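PDB 4HSS: putative fimbrial subunit from Corynebacterium diphtheriae, which serves as the major pilin SpaD, polymerising into the pilus shaft on the bacterial surface, and probably contributes to adhesion to host cells. Local coordinates for residues G28-H33 with V150-K155; T45-D50 with A145-V150; K160-V165 with T179-A184; A277-N282 with V290-N295. All coordinates share one frame; numbering follows the deposited sequence.

Contact 1: residues G28-H33 with V150-K155; sequences GSLTLH and VVAYPK
H33 meets two side chains of the neighbouring strand. Its imidazole comes up edge-on to V151, whose CG1 lies near the ring plane, 3.4 Å from H33 CD2. Y153 runs alongside and points the same way: both rings leave with CG anti to the carbonyl carbon (chi1 -69° and -61°). The ring planes are nearly parallel but slid apart, with centroids 5.2 Å from each other, so they barely overlap; the nearest approach is H33 CB to Y153 CD1, 3.5 Å. Hydrogen bonds outside the pair steady these rings: H33 ND1 is bonded with T104 OG1, and Y153 OH accepts the backbone N-H of M49.

V150 is held through both its N and its O by the one neighbouring strand, flanking L30: N gives a bond to S29 O, and O takes one from T31 N (2.8 Å). A152 repeats this pattern with T31 and H33, as parallel strands require. On the face shared by L30, V150, L32 and A152, apolar side chains interlock: L30 CD1 touches V150 CG1 at 3.8 Å, while L32 CD2 reaches A152 CB at 3.7 Å and P154 CG. I64, F62, V134 and F132 of two further strands close over this side. The pair therefore has two characters: an oily face suited to the sandwich interior, and a mixed one, with V151 beside H33, where water links S29 OG, also bonded to N149 OD1, with T31 OG1.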
loop_
_atom_site.group_PDB
_atom_site.type_symbol
_atom_site.label_atom_id
_atom_site.label_comp_id
_atom_site.label_asym_id
_atom_site.label_seq_id
_atom_site.Cartn_x
_atom_site.Cartn_y
_atom_site.Cartn_z
ATOM N N GLY A 28 -11.411 -23.641 37.144
ATOM C CA GLY A 28 -10.154 -23.075 36.688
ATOM C C GLY A 28 -10.324 -21.784 35.923
ATOM O O GLY A 28 -11.413 -21.201 35.879
ATOM N N SER A 29 -9.222 -21.326 35.321
ATOM C CA SER A 29 -9.149 -20.119 34.498
ATOM C C SER A 29 -8.005 -20.210 33.489
ATOM O O SER A 29 -7.048 -20.965 33.673
ATOM C CB SER A 29 -8.976 -18.868 35.370
ATOM O OG SER A 29 -7.653 -18.712 35.868
ATOM N N LEU A 30 -8.110 -19.388 32.447
ATOM C CA LEU A 30 -7.140 -19.190 31.403
ATOM C C LEU A 30 -6.933 -17.692 31.194
ATOM O O LEU A 30 -7.888 -16.955 31.004
ATOM C CB LEU A 30 -7.568 -19.883 30.105
ATOM C CG LEU A 30 -6.677 -19.605 28.890
ATOM C CD1 LEU A 30 -5.285 -20.159 29.102
ATOM C CD2 LEU A 30 -7.312 -20.137 27.603
ATOM N N THR A 31 -5.678 -17.256 31.225
ATOM C CA THR A 31 -5.295 -15.868 31.042
ATOM C C THR A 31 -4.324 -15.784 29.891
ATOM O O THR A 31 -3.197 -16.301 29.970
ATOM C CB THR A 31 -4.708 -15.293 32.341
ATOM O OG1 THR A 31 -5.697 -15.413 33.364
ATOM C CG2 THR A 31 -4.264 -13.840 32.193
ATOM N N LEU A 32 -4.755 -15.077 28.837
ATOM C CA LEU A 32 -3.958 -14.878 27.640
ATOM C C LEU A 32 -3.312 -13.518 27.678
ATOM O O LEU A 32 -3.989 -12.531 27.971
ATOM C CB LEU A 32 -4.836 -15.051 26.372
ATOM C CG LEU A 32 -5.493 -16.429 26.213
ATOM C CD1 LEU A 32 -6.487 -16.428 25.123
ATOM C CD2 LEU A 32 -4.470 -17.504 25.932
ATOM N N HIS A 33 -1.991 -13.472 27.451
ATOM C CA HIS A 33 -1.242 -12.215 27.404
ATOM C C HIS A 33 -0.731 -12.033 25.986
ATOM O O HIS A 33 0.401 -12.406 25.661
ATOM C CB HIS A 33 -0.103 -12.165 28.436
ATOM C CG HIS A 33 -0.544 -12.090 29.861
ATOM N ND1 HIS A 33 -1.083 -10.939 30.388
ATOM C CD2 HIS A 33 -0.460 -13.019 30.833
ATOM C CE1 HIS A 33 -1.347 -11.214 31.650
ATOM N NE2 HIS A 33 -0.988 -12.455 31.964
ATOM N N VAL A 150 -4.199 -21.206 34.404
ATOM C CA VAL A 150 -3.287 -21.307 33.273
ATOM C C VAL A 150 -3.080 -19.938 32.657
ATOM O O VAL A 150 -4.025 -19.158 32.494
ATOM C CB VAL A 150 -3.798 -22.372 32.247
ATOM C CG1 VAL A 150 -2.893 -22.460 31.008
ATOM C CG2 VAL A 150 -3.928 -23.750 32.920
ATOM N N VAL A 151 -1.811 -19.644 32.357
ATOM C CA VAL A 151 -1.371 -18.410 31.740
ATOM C C VAL A 151 -0.653 -18.789 30.430
ATOM O O VAL A 151 0.213 -19.654 30.451
ATOM C CB VAL A 151 -0.492 -17.544 32.698
ATOM C CG1 VAL A 151 -0.151 -16.210 32.064
ATOM C CG2 VAL A 151 -1.175 -17.319 34.043
ATOM N N ALA A 152 -1.038 -18.156 29.295
ATOM C CA ALA A 152 -0.445 -18.389 27.977
ATOM C C ALA A 152 -0.130 -17.071 27.301
ATOM O O ALA A 152 -0.813 -16.070 27.548
ATOM C CB ALA A 152 -1.371 -19.226 27.097
ATOM N N TYR A 153 0.906 -17.075 26.438
ATOM C CA TYR A 153 1.375 -15.885 25.752
ATOM C C TYR A 153 1.287 -16.074 24.236
ATOM O O TYR A 153 2.311 -16.346 23.603
ATOM C CB TYR A 153 2.818 -15.547 26.208
ATOM C CG TYR A 153 2.914 -15.263 27.696
ATOM C CD1 TYR A 153 2.943 -13.954 28.177
ATOM C CD2 TYR A 153 2.926 -16.301 28.623
ATOM C CE1 TYR A 153 2.977 -13.689 29.546
ATOM C CE2 TYR A 153 2.964 -16.048 29.991
ATOM C CZ TYR A 153 3.000 -14.742 30.451
ATOM O OH TYR A 153 3.058 -14.512 31.808
ATOM N N PRO A 154 0.071 -15.942 23.638
ATOM C CA PRO A 154 -0.045 -16.105 22.171
ATOM C C PRO A 154 0.680 -14.996 21.418
ATOM O O PRO A 154 0.800 -13.880 21.939
ATOM C CB PRO A 154 -1.558 -16.059 21.903
ATOM C CG PRO A 154 -2.211 -16.014 23.224
ATOM C CD PRO A 154 -1.227 -15.583 24.246
ATOM N N LYS A 155 1.183 -15.300 20.205
ATOM C CA LYS A 155 1.943 -14.320 19.434
ATOM C C LYS A 155 1.263 -13.948 18.120
ATOM O O LYS A 155 0.446 -14.705 17.590
ATOM C CB LYS A 155 3.383 -14.809 19.182
ATOM C CG LYS A 155 4.250 -14.933 20.455
ATOM C CD LYS A 155 4.545 -13.596 21.160
ATOM C CE LYS A 155 5.445 -13.722 22.374
ATOM N NZ LYS A 155 4.784 -14.410 23.518
HETATM O O HOH W 1 -5.443 -17.429 35.009
#

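Contact 2: residues T45-D50 with A145-V150; sequences TGKEMD and AWNYNV
N147 lays its carboxamide against the backbone carbonyl of G46, while its amide nitrogen also lies near the methylene chain of K47. N147 ND2 stands 3.1 Å from G46 O, but the N-H points well off the oxygen (131°), so the bond is weak. Chi1 of 169°, with CG opposite the backbone nitrogen, sends the amide across to the loop. A water also lies by this nitrogen and near T45 O, but it sits too close to ND2 for an ordinary bond, and the link is doubtful.

G46 O is a shared acceptor. Besides the amide it receives a CA-H contact from V150, 3.3 Å from V150 CA to G46 O, and the backbone N-H of V151, which ties the loop to the edge of strand 149-166. G46 has a positive phi (91°), which a residue without a side chain adopts easily. K47 passes obliquely by the amide, K47 CG lying 4.0 Å from N147 ND2. Only the aliphatic part of K47 takes part in the contact; its charged end leads away towards D144, with which NZ makes a long, weak ion pair.

Each segment also braces itself. T45 OG1 accepts the N-H of K47, and N147 OD1 accepts that of N149 from above the plane of the amide carbonyl. These are, respectively, an ST turn in the loop and an Asx turn leading into strand 149-166, consistent with the prealbumin-like, CnaB-type fold.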
loop_
_atom_site.group_PDB
_atom_site.type_symbol
_atom_site.label_atom_id
_atom_site.label_comp_id
_atom_site.label_asym_id
_atom_site.label_seq_id
_atom_site.Cartn_x
_atom_site.Cartn_y
_atom_site.Cartn_z
ATOM N N THR A 45 5.560 -22.660 30.559
ATOM C CA THR A 45 5.282 -23.255 31.857
ATOM C C THR A 45 3.755 -23.454 32.125
ATOM O O THR A 45 3.364 -24.391 32.839
ATOM C CB THR A 45 5.856 -22.337 32.942
ATOM O OG1 THR A 45 5.097 -21.125 32.980
ATOM C CG2 THR A 45 7.325 -22.030 32.738
ATOM N N GLY A 46 2.930 -22.546 31.581
ATOM C CA GLY A 46 1.487 -22.494 31.805
ATOM C C GLY A 46 1.203 -21.586 32.989
ATOM O O GLY A 46 0.055 -21.412 33.407
ATOM N N LYS A 47 2.284 -21.004 33.532
ATOM C CA LYS A 47 2.266 -20.098 34.676
ATOM C C LYS A 47 2.683 -18.735 34.181
ATOM O O LYS A 47 3.044 -18.618 33.008
ATOM C CB LYS A 47 3.220 -20.608 35.793
ATOM C CG LYS A 47 2.858 -21.962 36.405
ATOM C CD LYS A 47 4.001 -22.577 37.277
ATOM C CE LYS A 47 5.000 -23.435 36.509
ATOM N NZ LYS A 47 6.114 -23.934 37.371
ATOM N N GLU A 48 2.629 -17.710 35.056
ATOM C CA GLU A 48 3.008 -16.323 34.767
ATOM C C GLU A 48 4.503 -16.283 34.369
ATOM O O GLU A 48 5.287 -17.087 34.873
ATOM C CB GLU A 48 2.700 -15.442 35.993
ATOM C CG GLU A 48 2.392 -13.984 35.679
ATOM C CD GLU A 48 1.017 -13.676 35.114
ATOM O OE1 GLU A 48 0.003 -14.003 35.774
ATOM O OE2 GLU A 48 0.956 -13.060 34.025
ATOM N N MET A 49 4.885 -15.440 33.405
ATOM C CA MET A 49 6.268 -15.497 32.922
ATOM C C MET A 49 6.969 -14.158 32.754
ATOM O O MET A 49 8.192 -14.173 32.588
ATOM C CB MET A 49 6.349 -16.243 31.570
ATOM C CG MET A 49 6.006 -17.728 31.641
ATOM S SD MET A 49 6.756 -18.739 30.331
ATOM C CE MET A 49 6.078 -17.958 28.828
ATOM N N ASP A 50 6.240 -13.024 32.760
ATOM C CA ASP A 50 6.773 -11.654 32.551
ATOM C C ASP A 50 7.672 -11.560 31.265
ATOM O O ASP A 50 8.709 -10.875 31.250
ATOM C CB ASP A 50 7.485 -11.071 33.809
ATOM C CG ASP A 50 8.616 -11.884 34.419
ATOM O OD1 ASP A 50 9.693 -11.985 33.778
ATOM O OD2 ASP A 50 8.438 -12.389 35.556
ATOM N N ALA A 145 2.640 -28.582 41.761
ATOM C CA ALA A 145 1.274 -28.769 42.230
ATOM C C ALA A 145 0.382 -28.536 41.029
ATOM O O ALA A 145 0.808 -27.803 40.122
ATOM C CB ALA A 145 0.969 -27.758 43.338
ATOM N N TRP A 146 -0.840 -29.126 40.988
ATOM C CA TRP A 146 -1.759 -28.905 39.860
ATOM C C TRP A 146 -2.068 -27.427 39.743
ATOM O O TRP A 146 -2.307 -26.780 40.759
ATOM C CB TRP A 146 -3.050 -29.694 40.036
ATOM C CG TRP A 146 -2.896 -31.177 39.909
ATOM C CD1 TRP A 146 -3.080 -32.103 40.893
ATOM C CD2 TRP A 146 -2.565 -31.914 38.720
ATOM N NE1 TRP A 146 -2.836 -33.368 40.408
ATOM C CE2 TRP A 146 -2.514 -33.284 39.076
ATOM C CE3 TRP A 146 -2.279 -31.551 37.393
ATOM C CZ2 TRP A 146 -2.212 -34.293 38.153
ATOM C CZ3 TRP A 146 -1.967 -32.555 36.483
ATOM C CH2 TRP A 146 -1.929 -33.908 36.869
ATOM N N ASN A 147 -2.016 -26.882 38.528
ATOM C CA ASN A 147 -2.272 -25.461 38.265
ATOM C C ASN A 147 -3.606 -25.303 37.548
ATOM O O ASN A 147 -3.777 -25.759 36.415
ATOM C CB ASN A 147 -1.135 -24.862 37.459
ATOM C CG ASN A 147 -1.379 -23.488 36.894
ATOM O OD1 ASN A 147 -1.993 -22.623 37.516
ATOM N ND2 ASN A 147 -0.857 -23.254 35.706
ATOM N N TYR A 148 -4.542 -24.648 38.226
ATOM C CA TYR A 148 -5.903 -24.425 37.754
ATOM C C TYR A 148 -6.040 -23.083 37.047
ATOM O O TYR A 148 -7.040 -22.857 36.368
ATOM C CB TYR A 148 -6.865 -24.503 38.962
ATOM C CG TYR A 148 -6.878 -25.852 39.664
ATOM C CD1 TYR A 148 -7.867 -26.792 39.393
ATOM C CD2 TYR A 148 -5.909 -26.180 40.614
ATOM C CE1 TYR A 148 -7.894 -28.027 40.054
ATOM C CE2 TYR A 148 -5.919 -27.418 41.267
ATOM C CZ TYR A 148 -6.915 -28.333 40.984
ATOM O OH TYR A 148 -6.948 -29.539 41.627
ATOM N N ASN A 149 -5.038 -22.194 37.197
ATOM C CA ASN A 149 -5.051 -20.843 36.620
ATOM C C ASN A 149 -3.908 -20.721 35.615
ATOM O O ASN A 149 -2.793 -20.285 35.933
ATOM C CB ASN A 149 -5.003 -19.790 37.730
ATOM C CG ASN A 149 -6.015 -20.076 38.827
ATOM O OD1 ASN A 149 -7.245 -20.068 38.608
ATOM N ND2 ASN A 149 -5.515 -20.429 40.007
ATOM N N VAL A 150 -4.199 -21.206 34.404
ATOM C CA VAL A 150 -3.287 -21.307 33.273
ATOM C C VAL A 150 -3.080 -19.938 32.657
ATOM O O VAL A 150 -4.025 -19.158 32.494
ATOM C CB VAL A 150 -3.798 -22.372 32.247
ATOM C CG1 VAL A 150 -2.893 -22.460 31.008
ATOM C CG2 VAL A 150 -3.928 -23.750 32.920
HETATM O O HOH W 2 1.056 -24.832 35.249
#

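Contact 3: residues K160-V165 with T179-A184; sequences KTEKTV and TIKADA
E162 and K181 bond to each other through their backbones in both directions; E162 N to K181 O is 2.8 Å long and almost straight (170°). T164 and T179 form the next such ring, and D183 N reaches K160 O. At this end a side chain takes over: D183 OD2 accepts K160 N at 2.9 Å through its anti lone pair, directed away from OD1. The other oxygen, OD1, makes a salt bridge to K255, so both carboxylate oxygens are engaged. The ammonium of K160 takes no part, its NZ staying 6.1 Å from D183 OD2.

The non-hydrogen-bonded pairs T161-A182 and K163-I180 share the face turned to strand 272-282. Here T161 CG2 rests on A182 CB at 3.8 Å, small groups suited to close packing beneath V279. K163 leaves opposite its backbone nitrogen (chi1 172°) and stretches out fully, its CD passing I180 CG1 at 4.2 Å, before NZ joins N275 CG covalently and hydrogen-bonds to D200. On the other face T164 and T179 lie side by side, T164 OG1 being 3.7 Å from T179 CB, and T179 OG1 bonds to T259. Polar, beta-branched threonines suit this less buried side of a strand. The whole is an antiparallel beta hairpin carrying the lysine of an intramolecular Lys-Asn isopeptide bond, a feature of Gram-positive pilin domains of the CnaA/CnaB kind; the middle domain here is probably CnaA-type.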
loop_
_atom_site.group_PDB
_atom_site.type_symbol
_atom_site.label_atom_id
_atom_site.label_comp_id
_atom_site.label_asym_id
_atom_site.label_seq_id
_atom_site.Cartn_x
_atom_site.Cartn_y
_atom_site.Cartn_z
ATOM N N LYS A 160 2.546 -4.023 7.901
ATOM C CA LYS A 160 2.084 -2.782 7.254
ATOM C C LYS A 160 2.376 -2.813 5.747
ATOM O O LYS A 160 3.403 -3.354 5.346
ATOM C CB LYS A 160 2.795 -1.562 7.879
ATOM C CG LYS A 160 1.892 -0.621 8.657
ATOM C CD LYS A 160 2.696 0.322 9.564
ATOM C CE LYS A 160 2.938 -0.236 10.954
ATOM N NZ LYS A 160 3.573 0.767 11.844
ATOM N N THR A 161 1.514 -2.179 4.932
ATOM C CA THR A 161 1.666 -2.076 3.467
ATOM C C THR A 161 1.520 -0.608 3.066
ATOM O O THR A 161 0.536 0.025 3.452
ATOM C CB THR A 161 0.640 -2.976 2.766
ATOM O OG1 THR A 161 0.456 -4.139 3.561
ATOM C CG2 THR A 161 1.086 -3.399 1.404
ATOM N N GLU A 162 2.496 -0.056 2.311
ATOM C CA GLU A 162 2.517 1.371 1.924
ATOM C C GLU A 162 2.836 1.548 0.404
ATOM O O GLU A 162 3.558 0.735 -0.188
ATOM C CB GLU A 162 3.546 2.105 2.808
ATOM C CG GLU A 162 3.645 3.616 2.611
ATOM C CD GLU A 162 4.983 4.276 2.925
ATOM O OE1 GLU A 162 6.026 3.818 2.398
ATOM O OE2 GLU A 162 4.976 5.302 3.644
ATOM N N LYS A 163 2.276 2.599 -0.209
ATOM C CA LYS A 163 2.503 2.923 -1.615
ATOM C C LYS A 163 2.916 4.369 -1.735
ATOM O O LYS A 163 2.304 5.232 -1.098
ATOM C CB LYS A 163 1.259 2.633 -2.472
ATOM C CG LYS A 163 1.365 3.115 -3.897
ATOM C CD LYS A 163 0.520 2.307 -4.862
ATOM C CE LYS A 163 0.514 3.010 -6.180
ATOM N NZ LYS A 163 -0.215 2.300 -7.256
ATOM N N THR A 164 4.000 4.632 -2.501
ATOM C CA THR A 164 4.458 5.995 -2.765
ATOM C C THR A 164 4.574 6.238 -4.305
ATOM O O THR A 164 4.523 5.302 -5.104
ATOM C CB THR A 164 5.750 6.347 -2.009
ATOM O OG1 THR A 164 6.810 5.477 -2.390
ATOM C CG2 THR A 164 5.565 6.369 -0.495
ATOM N N VAL A 165 4.672 7.506 -4.702
ATOM C CA VAL A 165 4.808 7.926 -6.101
ATOM C C VAL A 165 5.853 8.980 -6.159
ATOM O O VAL A 165 5.939 9.807 -5.245
ATOM C CB VAL A 165 3.478 8.363 -6.784
ATOM C CG1 VAL A 165 2.887 9.626 -6.187
ATOM C CG2 VAL A 165 3.632 8.490 -8.282
ATOM N N THR A 179 6.097 2.850 -5.916
ATOM C CA THR A 179 6.841 1.963 -5.022
ATOM C C THR A 179 5.934 1.411 -3.952
ATOM O O THR A 179 5.258 2.178 -3.263
ATOM C CB THR A 179 8.052 2.655 -4.444
ATOM O OG1 THR A 179 8.928 2.891 -5.537
ATOM C CG2 THR A 179 8.763 1.804 -3.410
ATOM N N ILE A 180 5.908 0.065 -3.855
ATOM C CA ILE A 180 5.081 -0.672 -2.902
ATOM C C ILE A 180 5.983 -1.350 -1.906
ATOM O O ILE A 180 6.831 -2.155 -2.295
ATOM C CB ILE A 180 4.099 -1.663 -3.590
ATOM C CG1 ILE A 180 3.221 -0.922 -4.602
ATOM C CG2 ILE A 180 3.226 -2.402 -2.554
ATOM C CD1 ILE A 180 3.151 -1.580 -5.858
ATOM N N LYS A 181 5.823 -0.964 -0.631
ATOM C CA LYS A 181 6.542 -1.479 0.533
ATOM C C LYS A 181 5.625 -2.327 1.377
ATOM O O LYS A 181 4.489 -1.921 1.631
ATOM C CB LYS A 181 7.097 -0.339 1.385
ATOM C CG LYS A 181 8.186 0.424 0.683
ATOM C CD LYS A 181 9.467 0.423 1.421
ATOM C CE LYS A 181 10.510 1.161 0.614
ATOM N NZ LYS A 181 11.095 0.297 -0.444
ATOM N N ALA A 182 6.093 -3.489 1.830
ATOM C CA ALA A 182 5.267 -4.364 2.666
ATOM C C ALA A 182 6.089 -5.231 3.585
ATOM O O ALA A 182 7.112 -5.783 3.180
ATOM C CB ALA A 182 4.383 -5.261 1.793
ATOM N N ASP A 183 5.613 -5.393 4.816
ATOM C CA ASP A 183 6.254 -6.267 5.799
ATOM C C ASP A 183 5.884 -7.703 5.494
ATOM O O ASP A 183 4.696 -8.008 5.366
ATOM C CB ASP A 183 5.807 -5.905 7.223
ATOM C CG ASP A 183 6.279 -4.568 7.716
ATOM O OD1 ASP A 183 7.510 -4.351 7.746
ATOM O OD2 ASP A 183 5.421 -3.758 8.152
ATOM N N ALA A 184 6.881 -8.575 5.351
ATOM C CA ALA A 184 6.624 -10.000 5.164
ATOM C C ALA A 184 6.190 -10.594 6.538
ATOM O O ALA A 184 6.526 -9.988 7.578
ATOM C CB ALA A 184 7.875 -10.704 4.624
HETATM O O HOH W 3 2.487 -6.689 4.498
#

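Contact 4: residues A277-N282 with V290-N295; sequences ADVIFN and VKNKTN
F281 swings its ring back over the partner strand because chi1 of 54° sets CG between the backbone nitrogen and carbonyl carbon. V290, with CG1 opposite its own nitrogen (chi1 176°), meets it obliquely: F281 CE1 lies 3.5 Å from V290 CB, and F281 CZ 3.6 Å from V290 CG1. One face of the ring also looks onto V290 O, which sits over its centre. P185 and L193 add apolar neighbours to the phenylalanine.

Farther along, V279 CG2 packs on N292 CB at 3.6 Å. Backbone bonds run in pairs at F281-V290 and V279-N292. At the end T294 extends the ladder with its hydroxyl: OG1 accepts A277 N at 3.0 Å and donates to N295 O at 2.7 Å, so both its donor and its acceptor roles are used.

D278, I280, K291 and K293 share the opposite face. D278 OD1 lies against the carbon chain of K293, 3.4 Å from CD, while K293 NZ stays 5.1 Å from OD1. K291 folds its NZ beside I280 CG1 (3.5 Å). With neither lysine paired directly to D278, attraction there is probably loose and electrostatic, and the hairpin probably owes its cohesion mainly to its backbone bonds and the packing on the F281, V279 face.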
loop_
_atom_site.group_PDB
_atom_site.type_symbol
_atom_site.label_atom_id
_atom_site.label_comp_id
_atom_site.label_asym_id
_atom_site.label_seq_id
_atom_site.Cartn_x
_atom_site.Cartn_y
_atom_site.Cartn_z
ATOM N N ALA A 277 -2.452 -0.516 -4.243
ATOM C CA ALA A 277 -1.967 -1.861 -4.511
ATOM C C ALA A 277 -2.329 -2.860 -3.384
ATOM O O ALA A 277 -2.850 -2.461 -2.337
ATOM C CB ALA A 277 -0.454 -1.808 -4.705
ATOM N N ASP A 278 -2.058 -4.157 -3.624
ATOM C CA ASP A 278 -2.272 -5.258 -2.687
ATOM C C ASP A 278 -0.996 -6.104 -2.525
ATOM O O ASP A 278 -0.174 -6.170 -3.444
ATOM C CB ASP A 278 -3.417 -6.193 -3.161
ATOM C CG ASP A 278 -4.721 -5.512 -3.557
ATOM O OD1 ASP A 278 -5.688 -5.556 -2.748
ATOM O OD2 ASP A 278 -4.795 -4.980 -4.705
ATOM N N VAL A 279 -0.845 -6.776 -1.362
ATOM C CA VAL A 279 0.181 -7.785 -1.162
ATOM C C VAL A 279 -0.560 -9.007 -0.678
ATOM O O VAL A 279 -1.472 -8.877 0.147
ATOM C CB VAL A 279 1.460 -7.484 -0.322
ATOM C CG1 VAL A 279 2.302 -6.387 -0.942
ATOM C CG2 VAL A 279 1.155 -7.194 1.137
ATOM N N ILE A 280 -0.235 -10.178 -1.278
ATOM C CA ILE A 280 -0.835 -11.462 -0.939
ATOM C C ILE A 280 0.273 -12.440 -0.585
ATOM O O ILE A 280 1.190 -12.661 -1.370
ATOM C CB ILE A 280 -1.779 -12.042 -2.030
ATOM C CG1 ILE A 280 -2.788 -11.009 -2.531
ATOM C CG2 ILE A 280 -2.508 -13.247 -1.510
ATOM C CD1 ILE A 280 -2.638 -10.662 -3.935
ATOM N N PHE A 281 0.181 -13.020 0.608
ATOM C CA PHE A 281 1.079 -14.039 1.107
ATOM C C PHE A 281 0.294 -14.980 1.981
ATOM O O PHE A 281 -0.814 -14.637 2.398
ATOM C CB PHE A 281 2.263 -13.424 1.878
ATOM C CG PHE A 281 1.861 -12.498 2.996
ATOM C CD1 PHE A 281 1.490 -13.000 4.239
ATOM C CD2 PHE A 281 1.846 -11.118 2.807
ATOM C CE1 PHE A 281 1.085 -12.144 5.262
ATOM C CE2 PHE A 281 1.452 -10.261 3.840
ATOM C CZ PHE A 281 1.076 -10.783 5.058
ATOM N N ASN A 282 0.891 -16.160 2.283
ATOM C CA ASN A 282 0.353 -17.156 3.209
ATOM C C ASN A 282 0.630 -16.761 4.654
ATOM O O ASN A 282 1.673 -16.171 4.964
ATOM C CB ASN A 282 0.970 -18.548 2.948
ATOM C CG ASN A 282 2.471 -18.660 3.204
ATOM O OD1 ASN A 282 3.280 -17.836 2.744
ATOM N ND2 ASN A 282 2.887 -19.715 3.907
ATOM N N VAL A 290 -3.377 -14.169 3.184
ATOM C CA VAL A 290 -3.476 -12.839 3.770
ATOM C C VAL A 290 -3.379 -11.780 2.655
ATOM O O VAL A 290 -2.361 -11.672 1.973
ATOM C CB VAL A 290 -2.417 -12.581 4.879
ATOM C CG1 VAL A 290 -2.509 -11.142 5.399
ATOM C CG2 VAL A 290 -2.525 -13.591 6.032
ATOM N N LYS A 291 -4.446 -10.986 2.499
ATOM C CA LYS A 291 -4.455 -9.856 1.582
ATOM C C LYS A 291 -4.224 -8.596 2.393
ATOM O O LYS A 291 -4.863 -8.393 3.433
ATOM C CB LYS A 291 -5.773 -9.781 0.815
ATOM C CG LYS A 291 -5.683 -8.927 -0.446
ATOM C CD LYS A 291 -6.952 -9.056 -1.273
ATOM C CE LYS A 291 -6.664 -9.101 -2.749
ATOM N NZ LYS A 291 -6.151 -10.433 -3.172
ATOM N N ASN A 292 -3.304 -7.772 1.952
ATOM C CA ASN A 292 -3.021 -6.504 2.607
ATOM C C ASN A 292 -3.125 -5.428 1.552
ATOM O O ASN A 292 -2.598 -5.598 0.452
ATOM C CB ASN A 292 -1.654 -6.527 3.281
ATOM C CG ASN A 292 -1.607 -7.155 4.648
ATOM O OD1 ASN A 292 -2.638 -7.488 5.249
ATOM N ND2 ASN A 292 -0.387 -7.316 5.181
ATOM N N LYS A 293 -3.864 -4.356 1.851
ATOM C CA LYS A 293 -4.129 -3.262 0.900
ATOM C C LYS A 293 -3.377 -2.003 1.316
ATOM O O LYS A 293 -3.358 -1.679 2.501
ATOM C CB LYS A 293 -5.652 -2.986 0.808
ATOM C CG LYS A 293 -6.504 -4.199 0.446
ATOM C CD LYS A 293 -7.634 -3.808 -0.532
ATOM C CE LYS A 293 -8.771 -4.798 -0.647
ATOM N NZ LYS A 293 -9.403 -5.059 0.672
ATOM N N THR A 294 -2.743 -1.301 0.353
ATOM C CA THR A 294 -1.978 -0.064 0.613
ATOM C C THR A 294 -2.924 1.128 0.698
ATOM O O THR A 294 -4.107 1.025 0.408
ATOM C CB THR A 294 -0.903 0.226 -0.520
ATOM O OG1 THR A 294 -1.505 0.724 -1.723
ATOM C CG2 THR A 294 -0.034 -0.949 -0.863
ATOM N N ASN A 295 -2.375 2.276 1.009
ATOM C CA ASN A 295 -3.029 3.568 0.888
ATOM C C ASN A 295 -3.197 3.865 -0.631
ATOM O O ASN A 295 -2.600 3.169 -1.463
ATOM C CB ASN A 295 -2.115 4.624 1.524
ATOM C CG ASN A 295 -0.698 4.538 0.997
ATOM O OD1 ASN A 295 0.012 3.536 1.192
ATOM N ND2 ASN A 295 -0.287 5.528 0.248
#

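In the fold
Contacts 1 and 2 share V150 and the start of strand 149-166: the first is a buried parallel pairing, the second a smaller, more polar loop-to-strand touch. Contact 3 uses the far end of that strand, its centre about 34 Å from that of contact 1, so one long strand, interrupted by a bulge or short loop, runs from the prealbumin-like domain into the middle domain. Contacts 3 and 4 are antiparallel hairpins, their centres about 9 Å apart, joined by N295 OD1 to K163 N. In contact 3 the inner face also carries the isopeptide lysine, and in contact 4 the charged face includes buried I280; contact 2 rests on a few weak contacts to one carbonyl, with a turn within each segment.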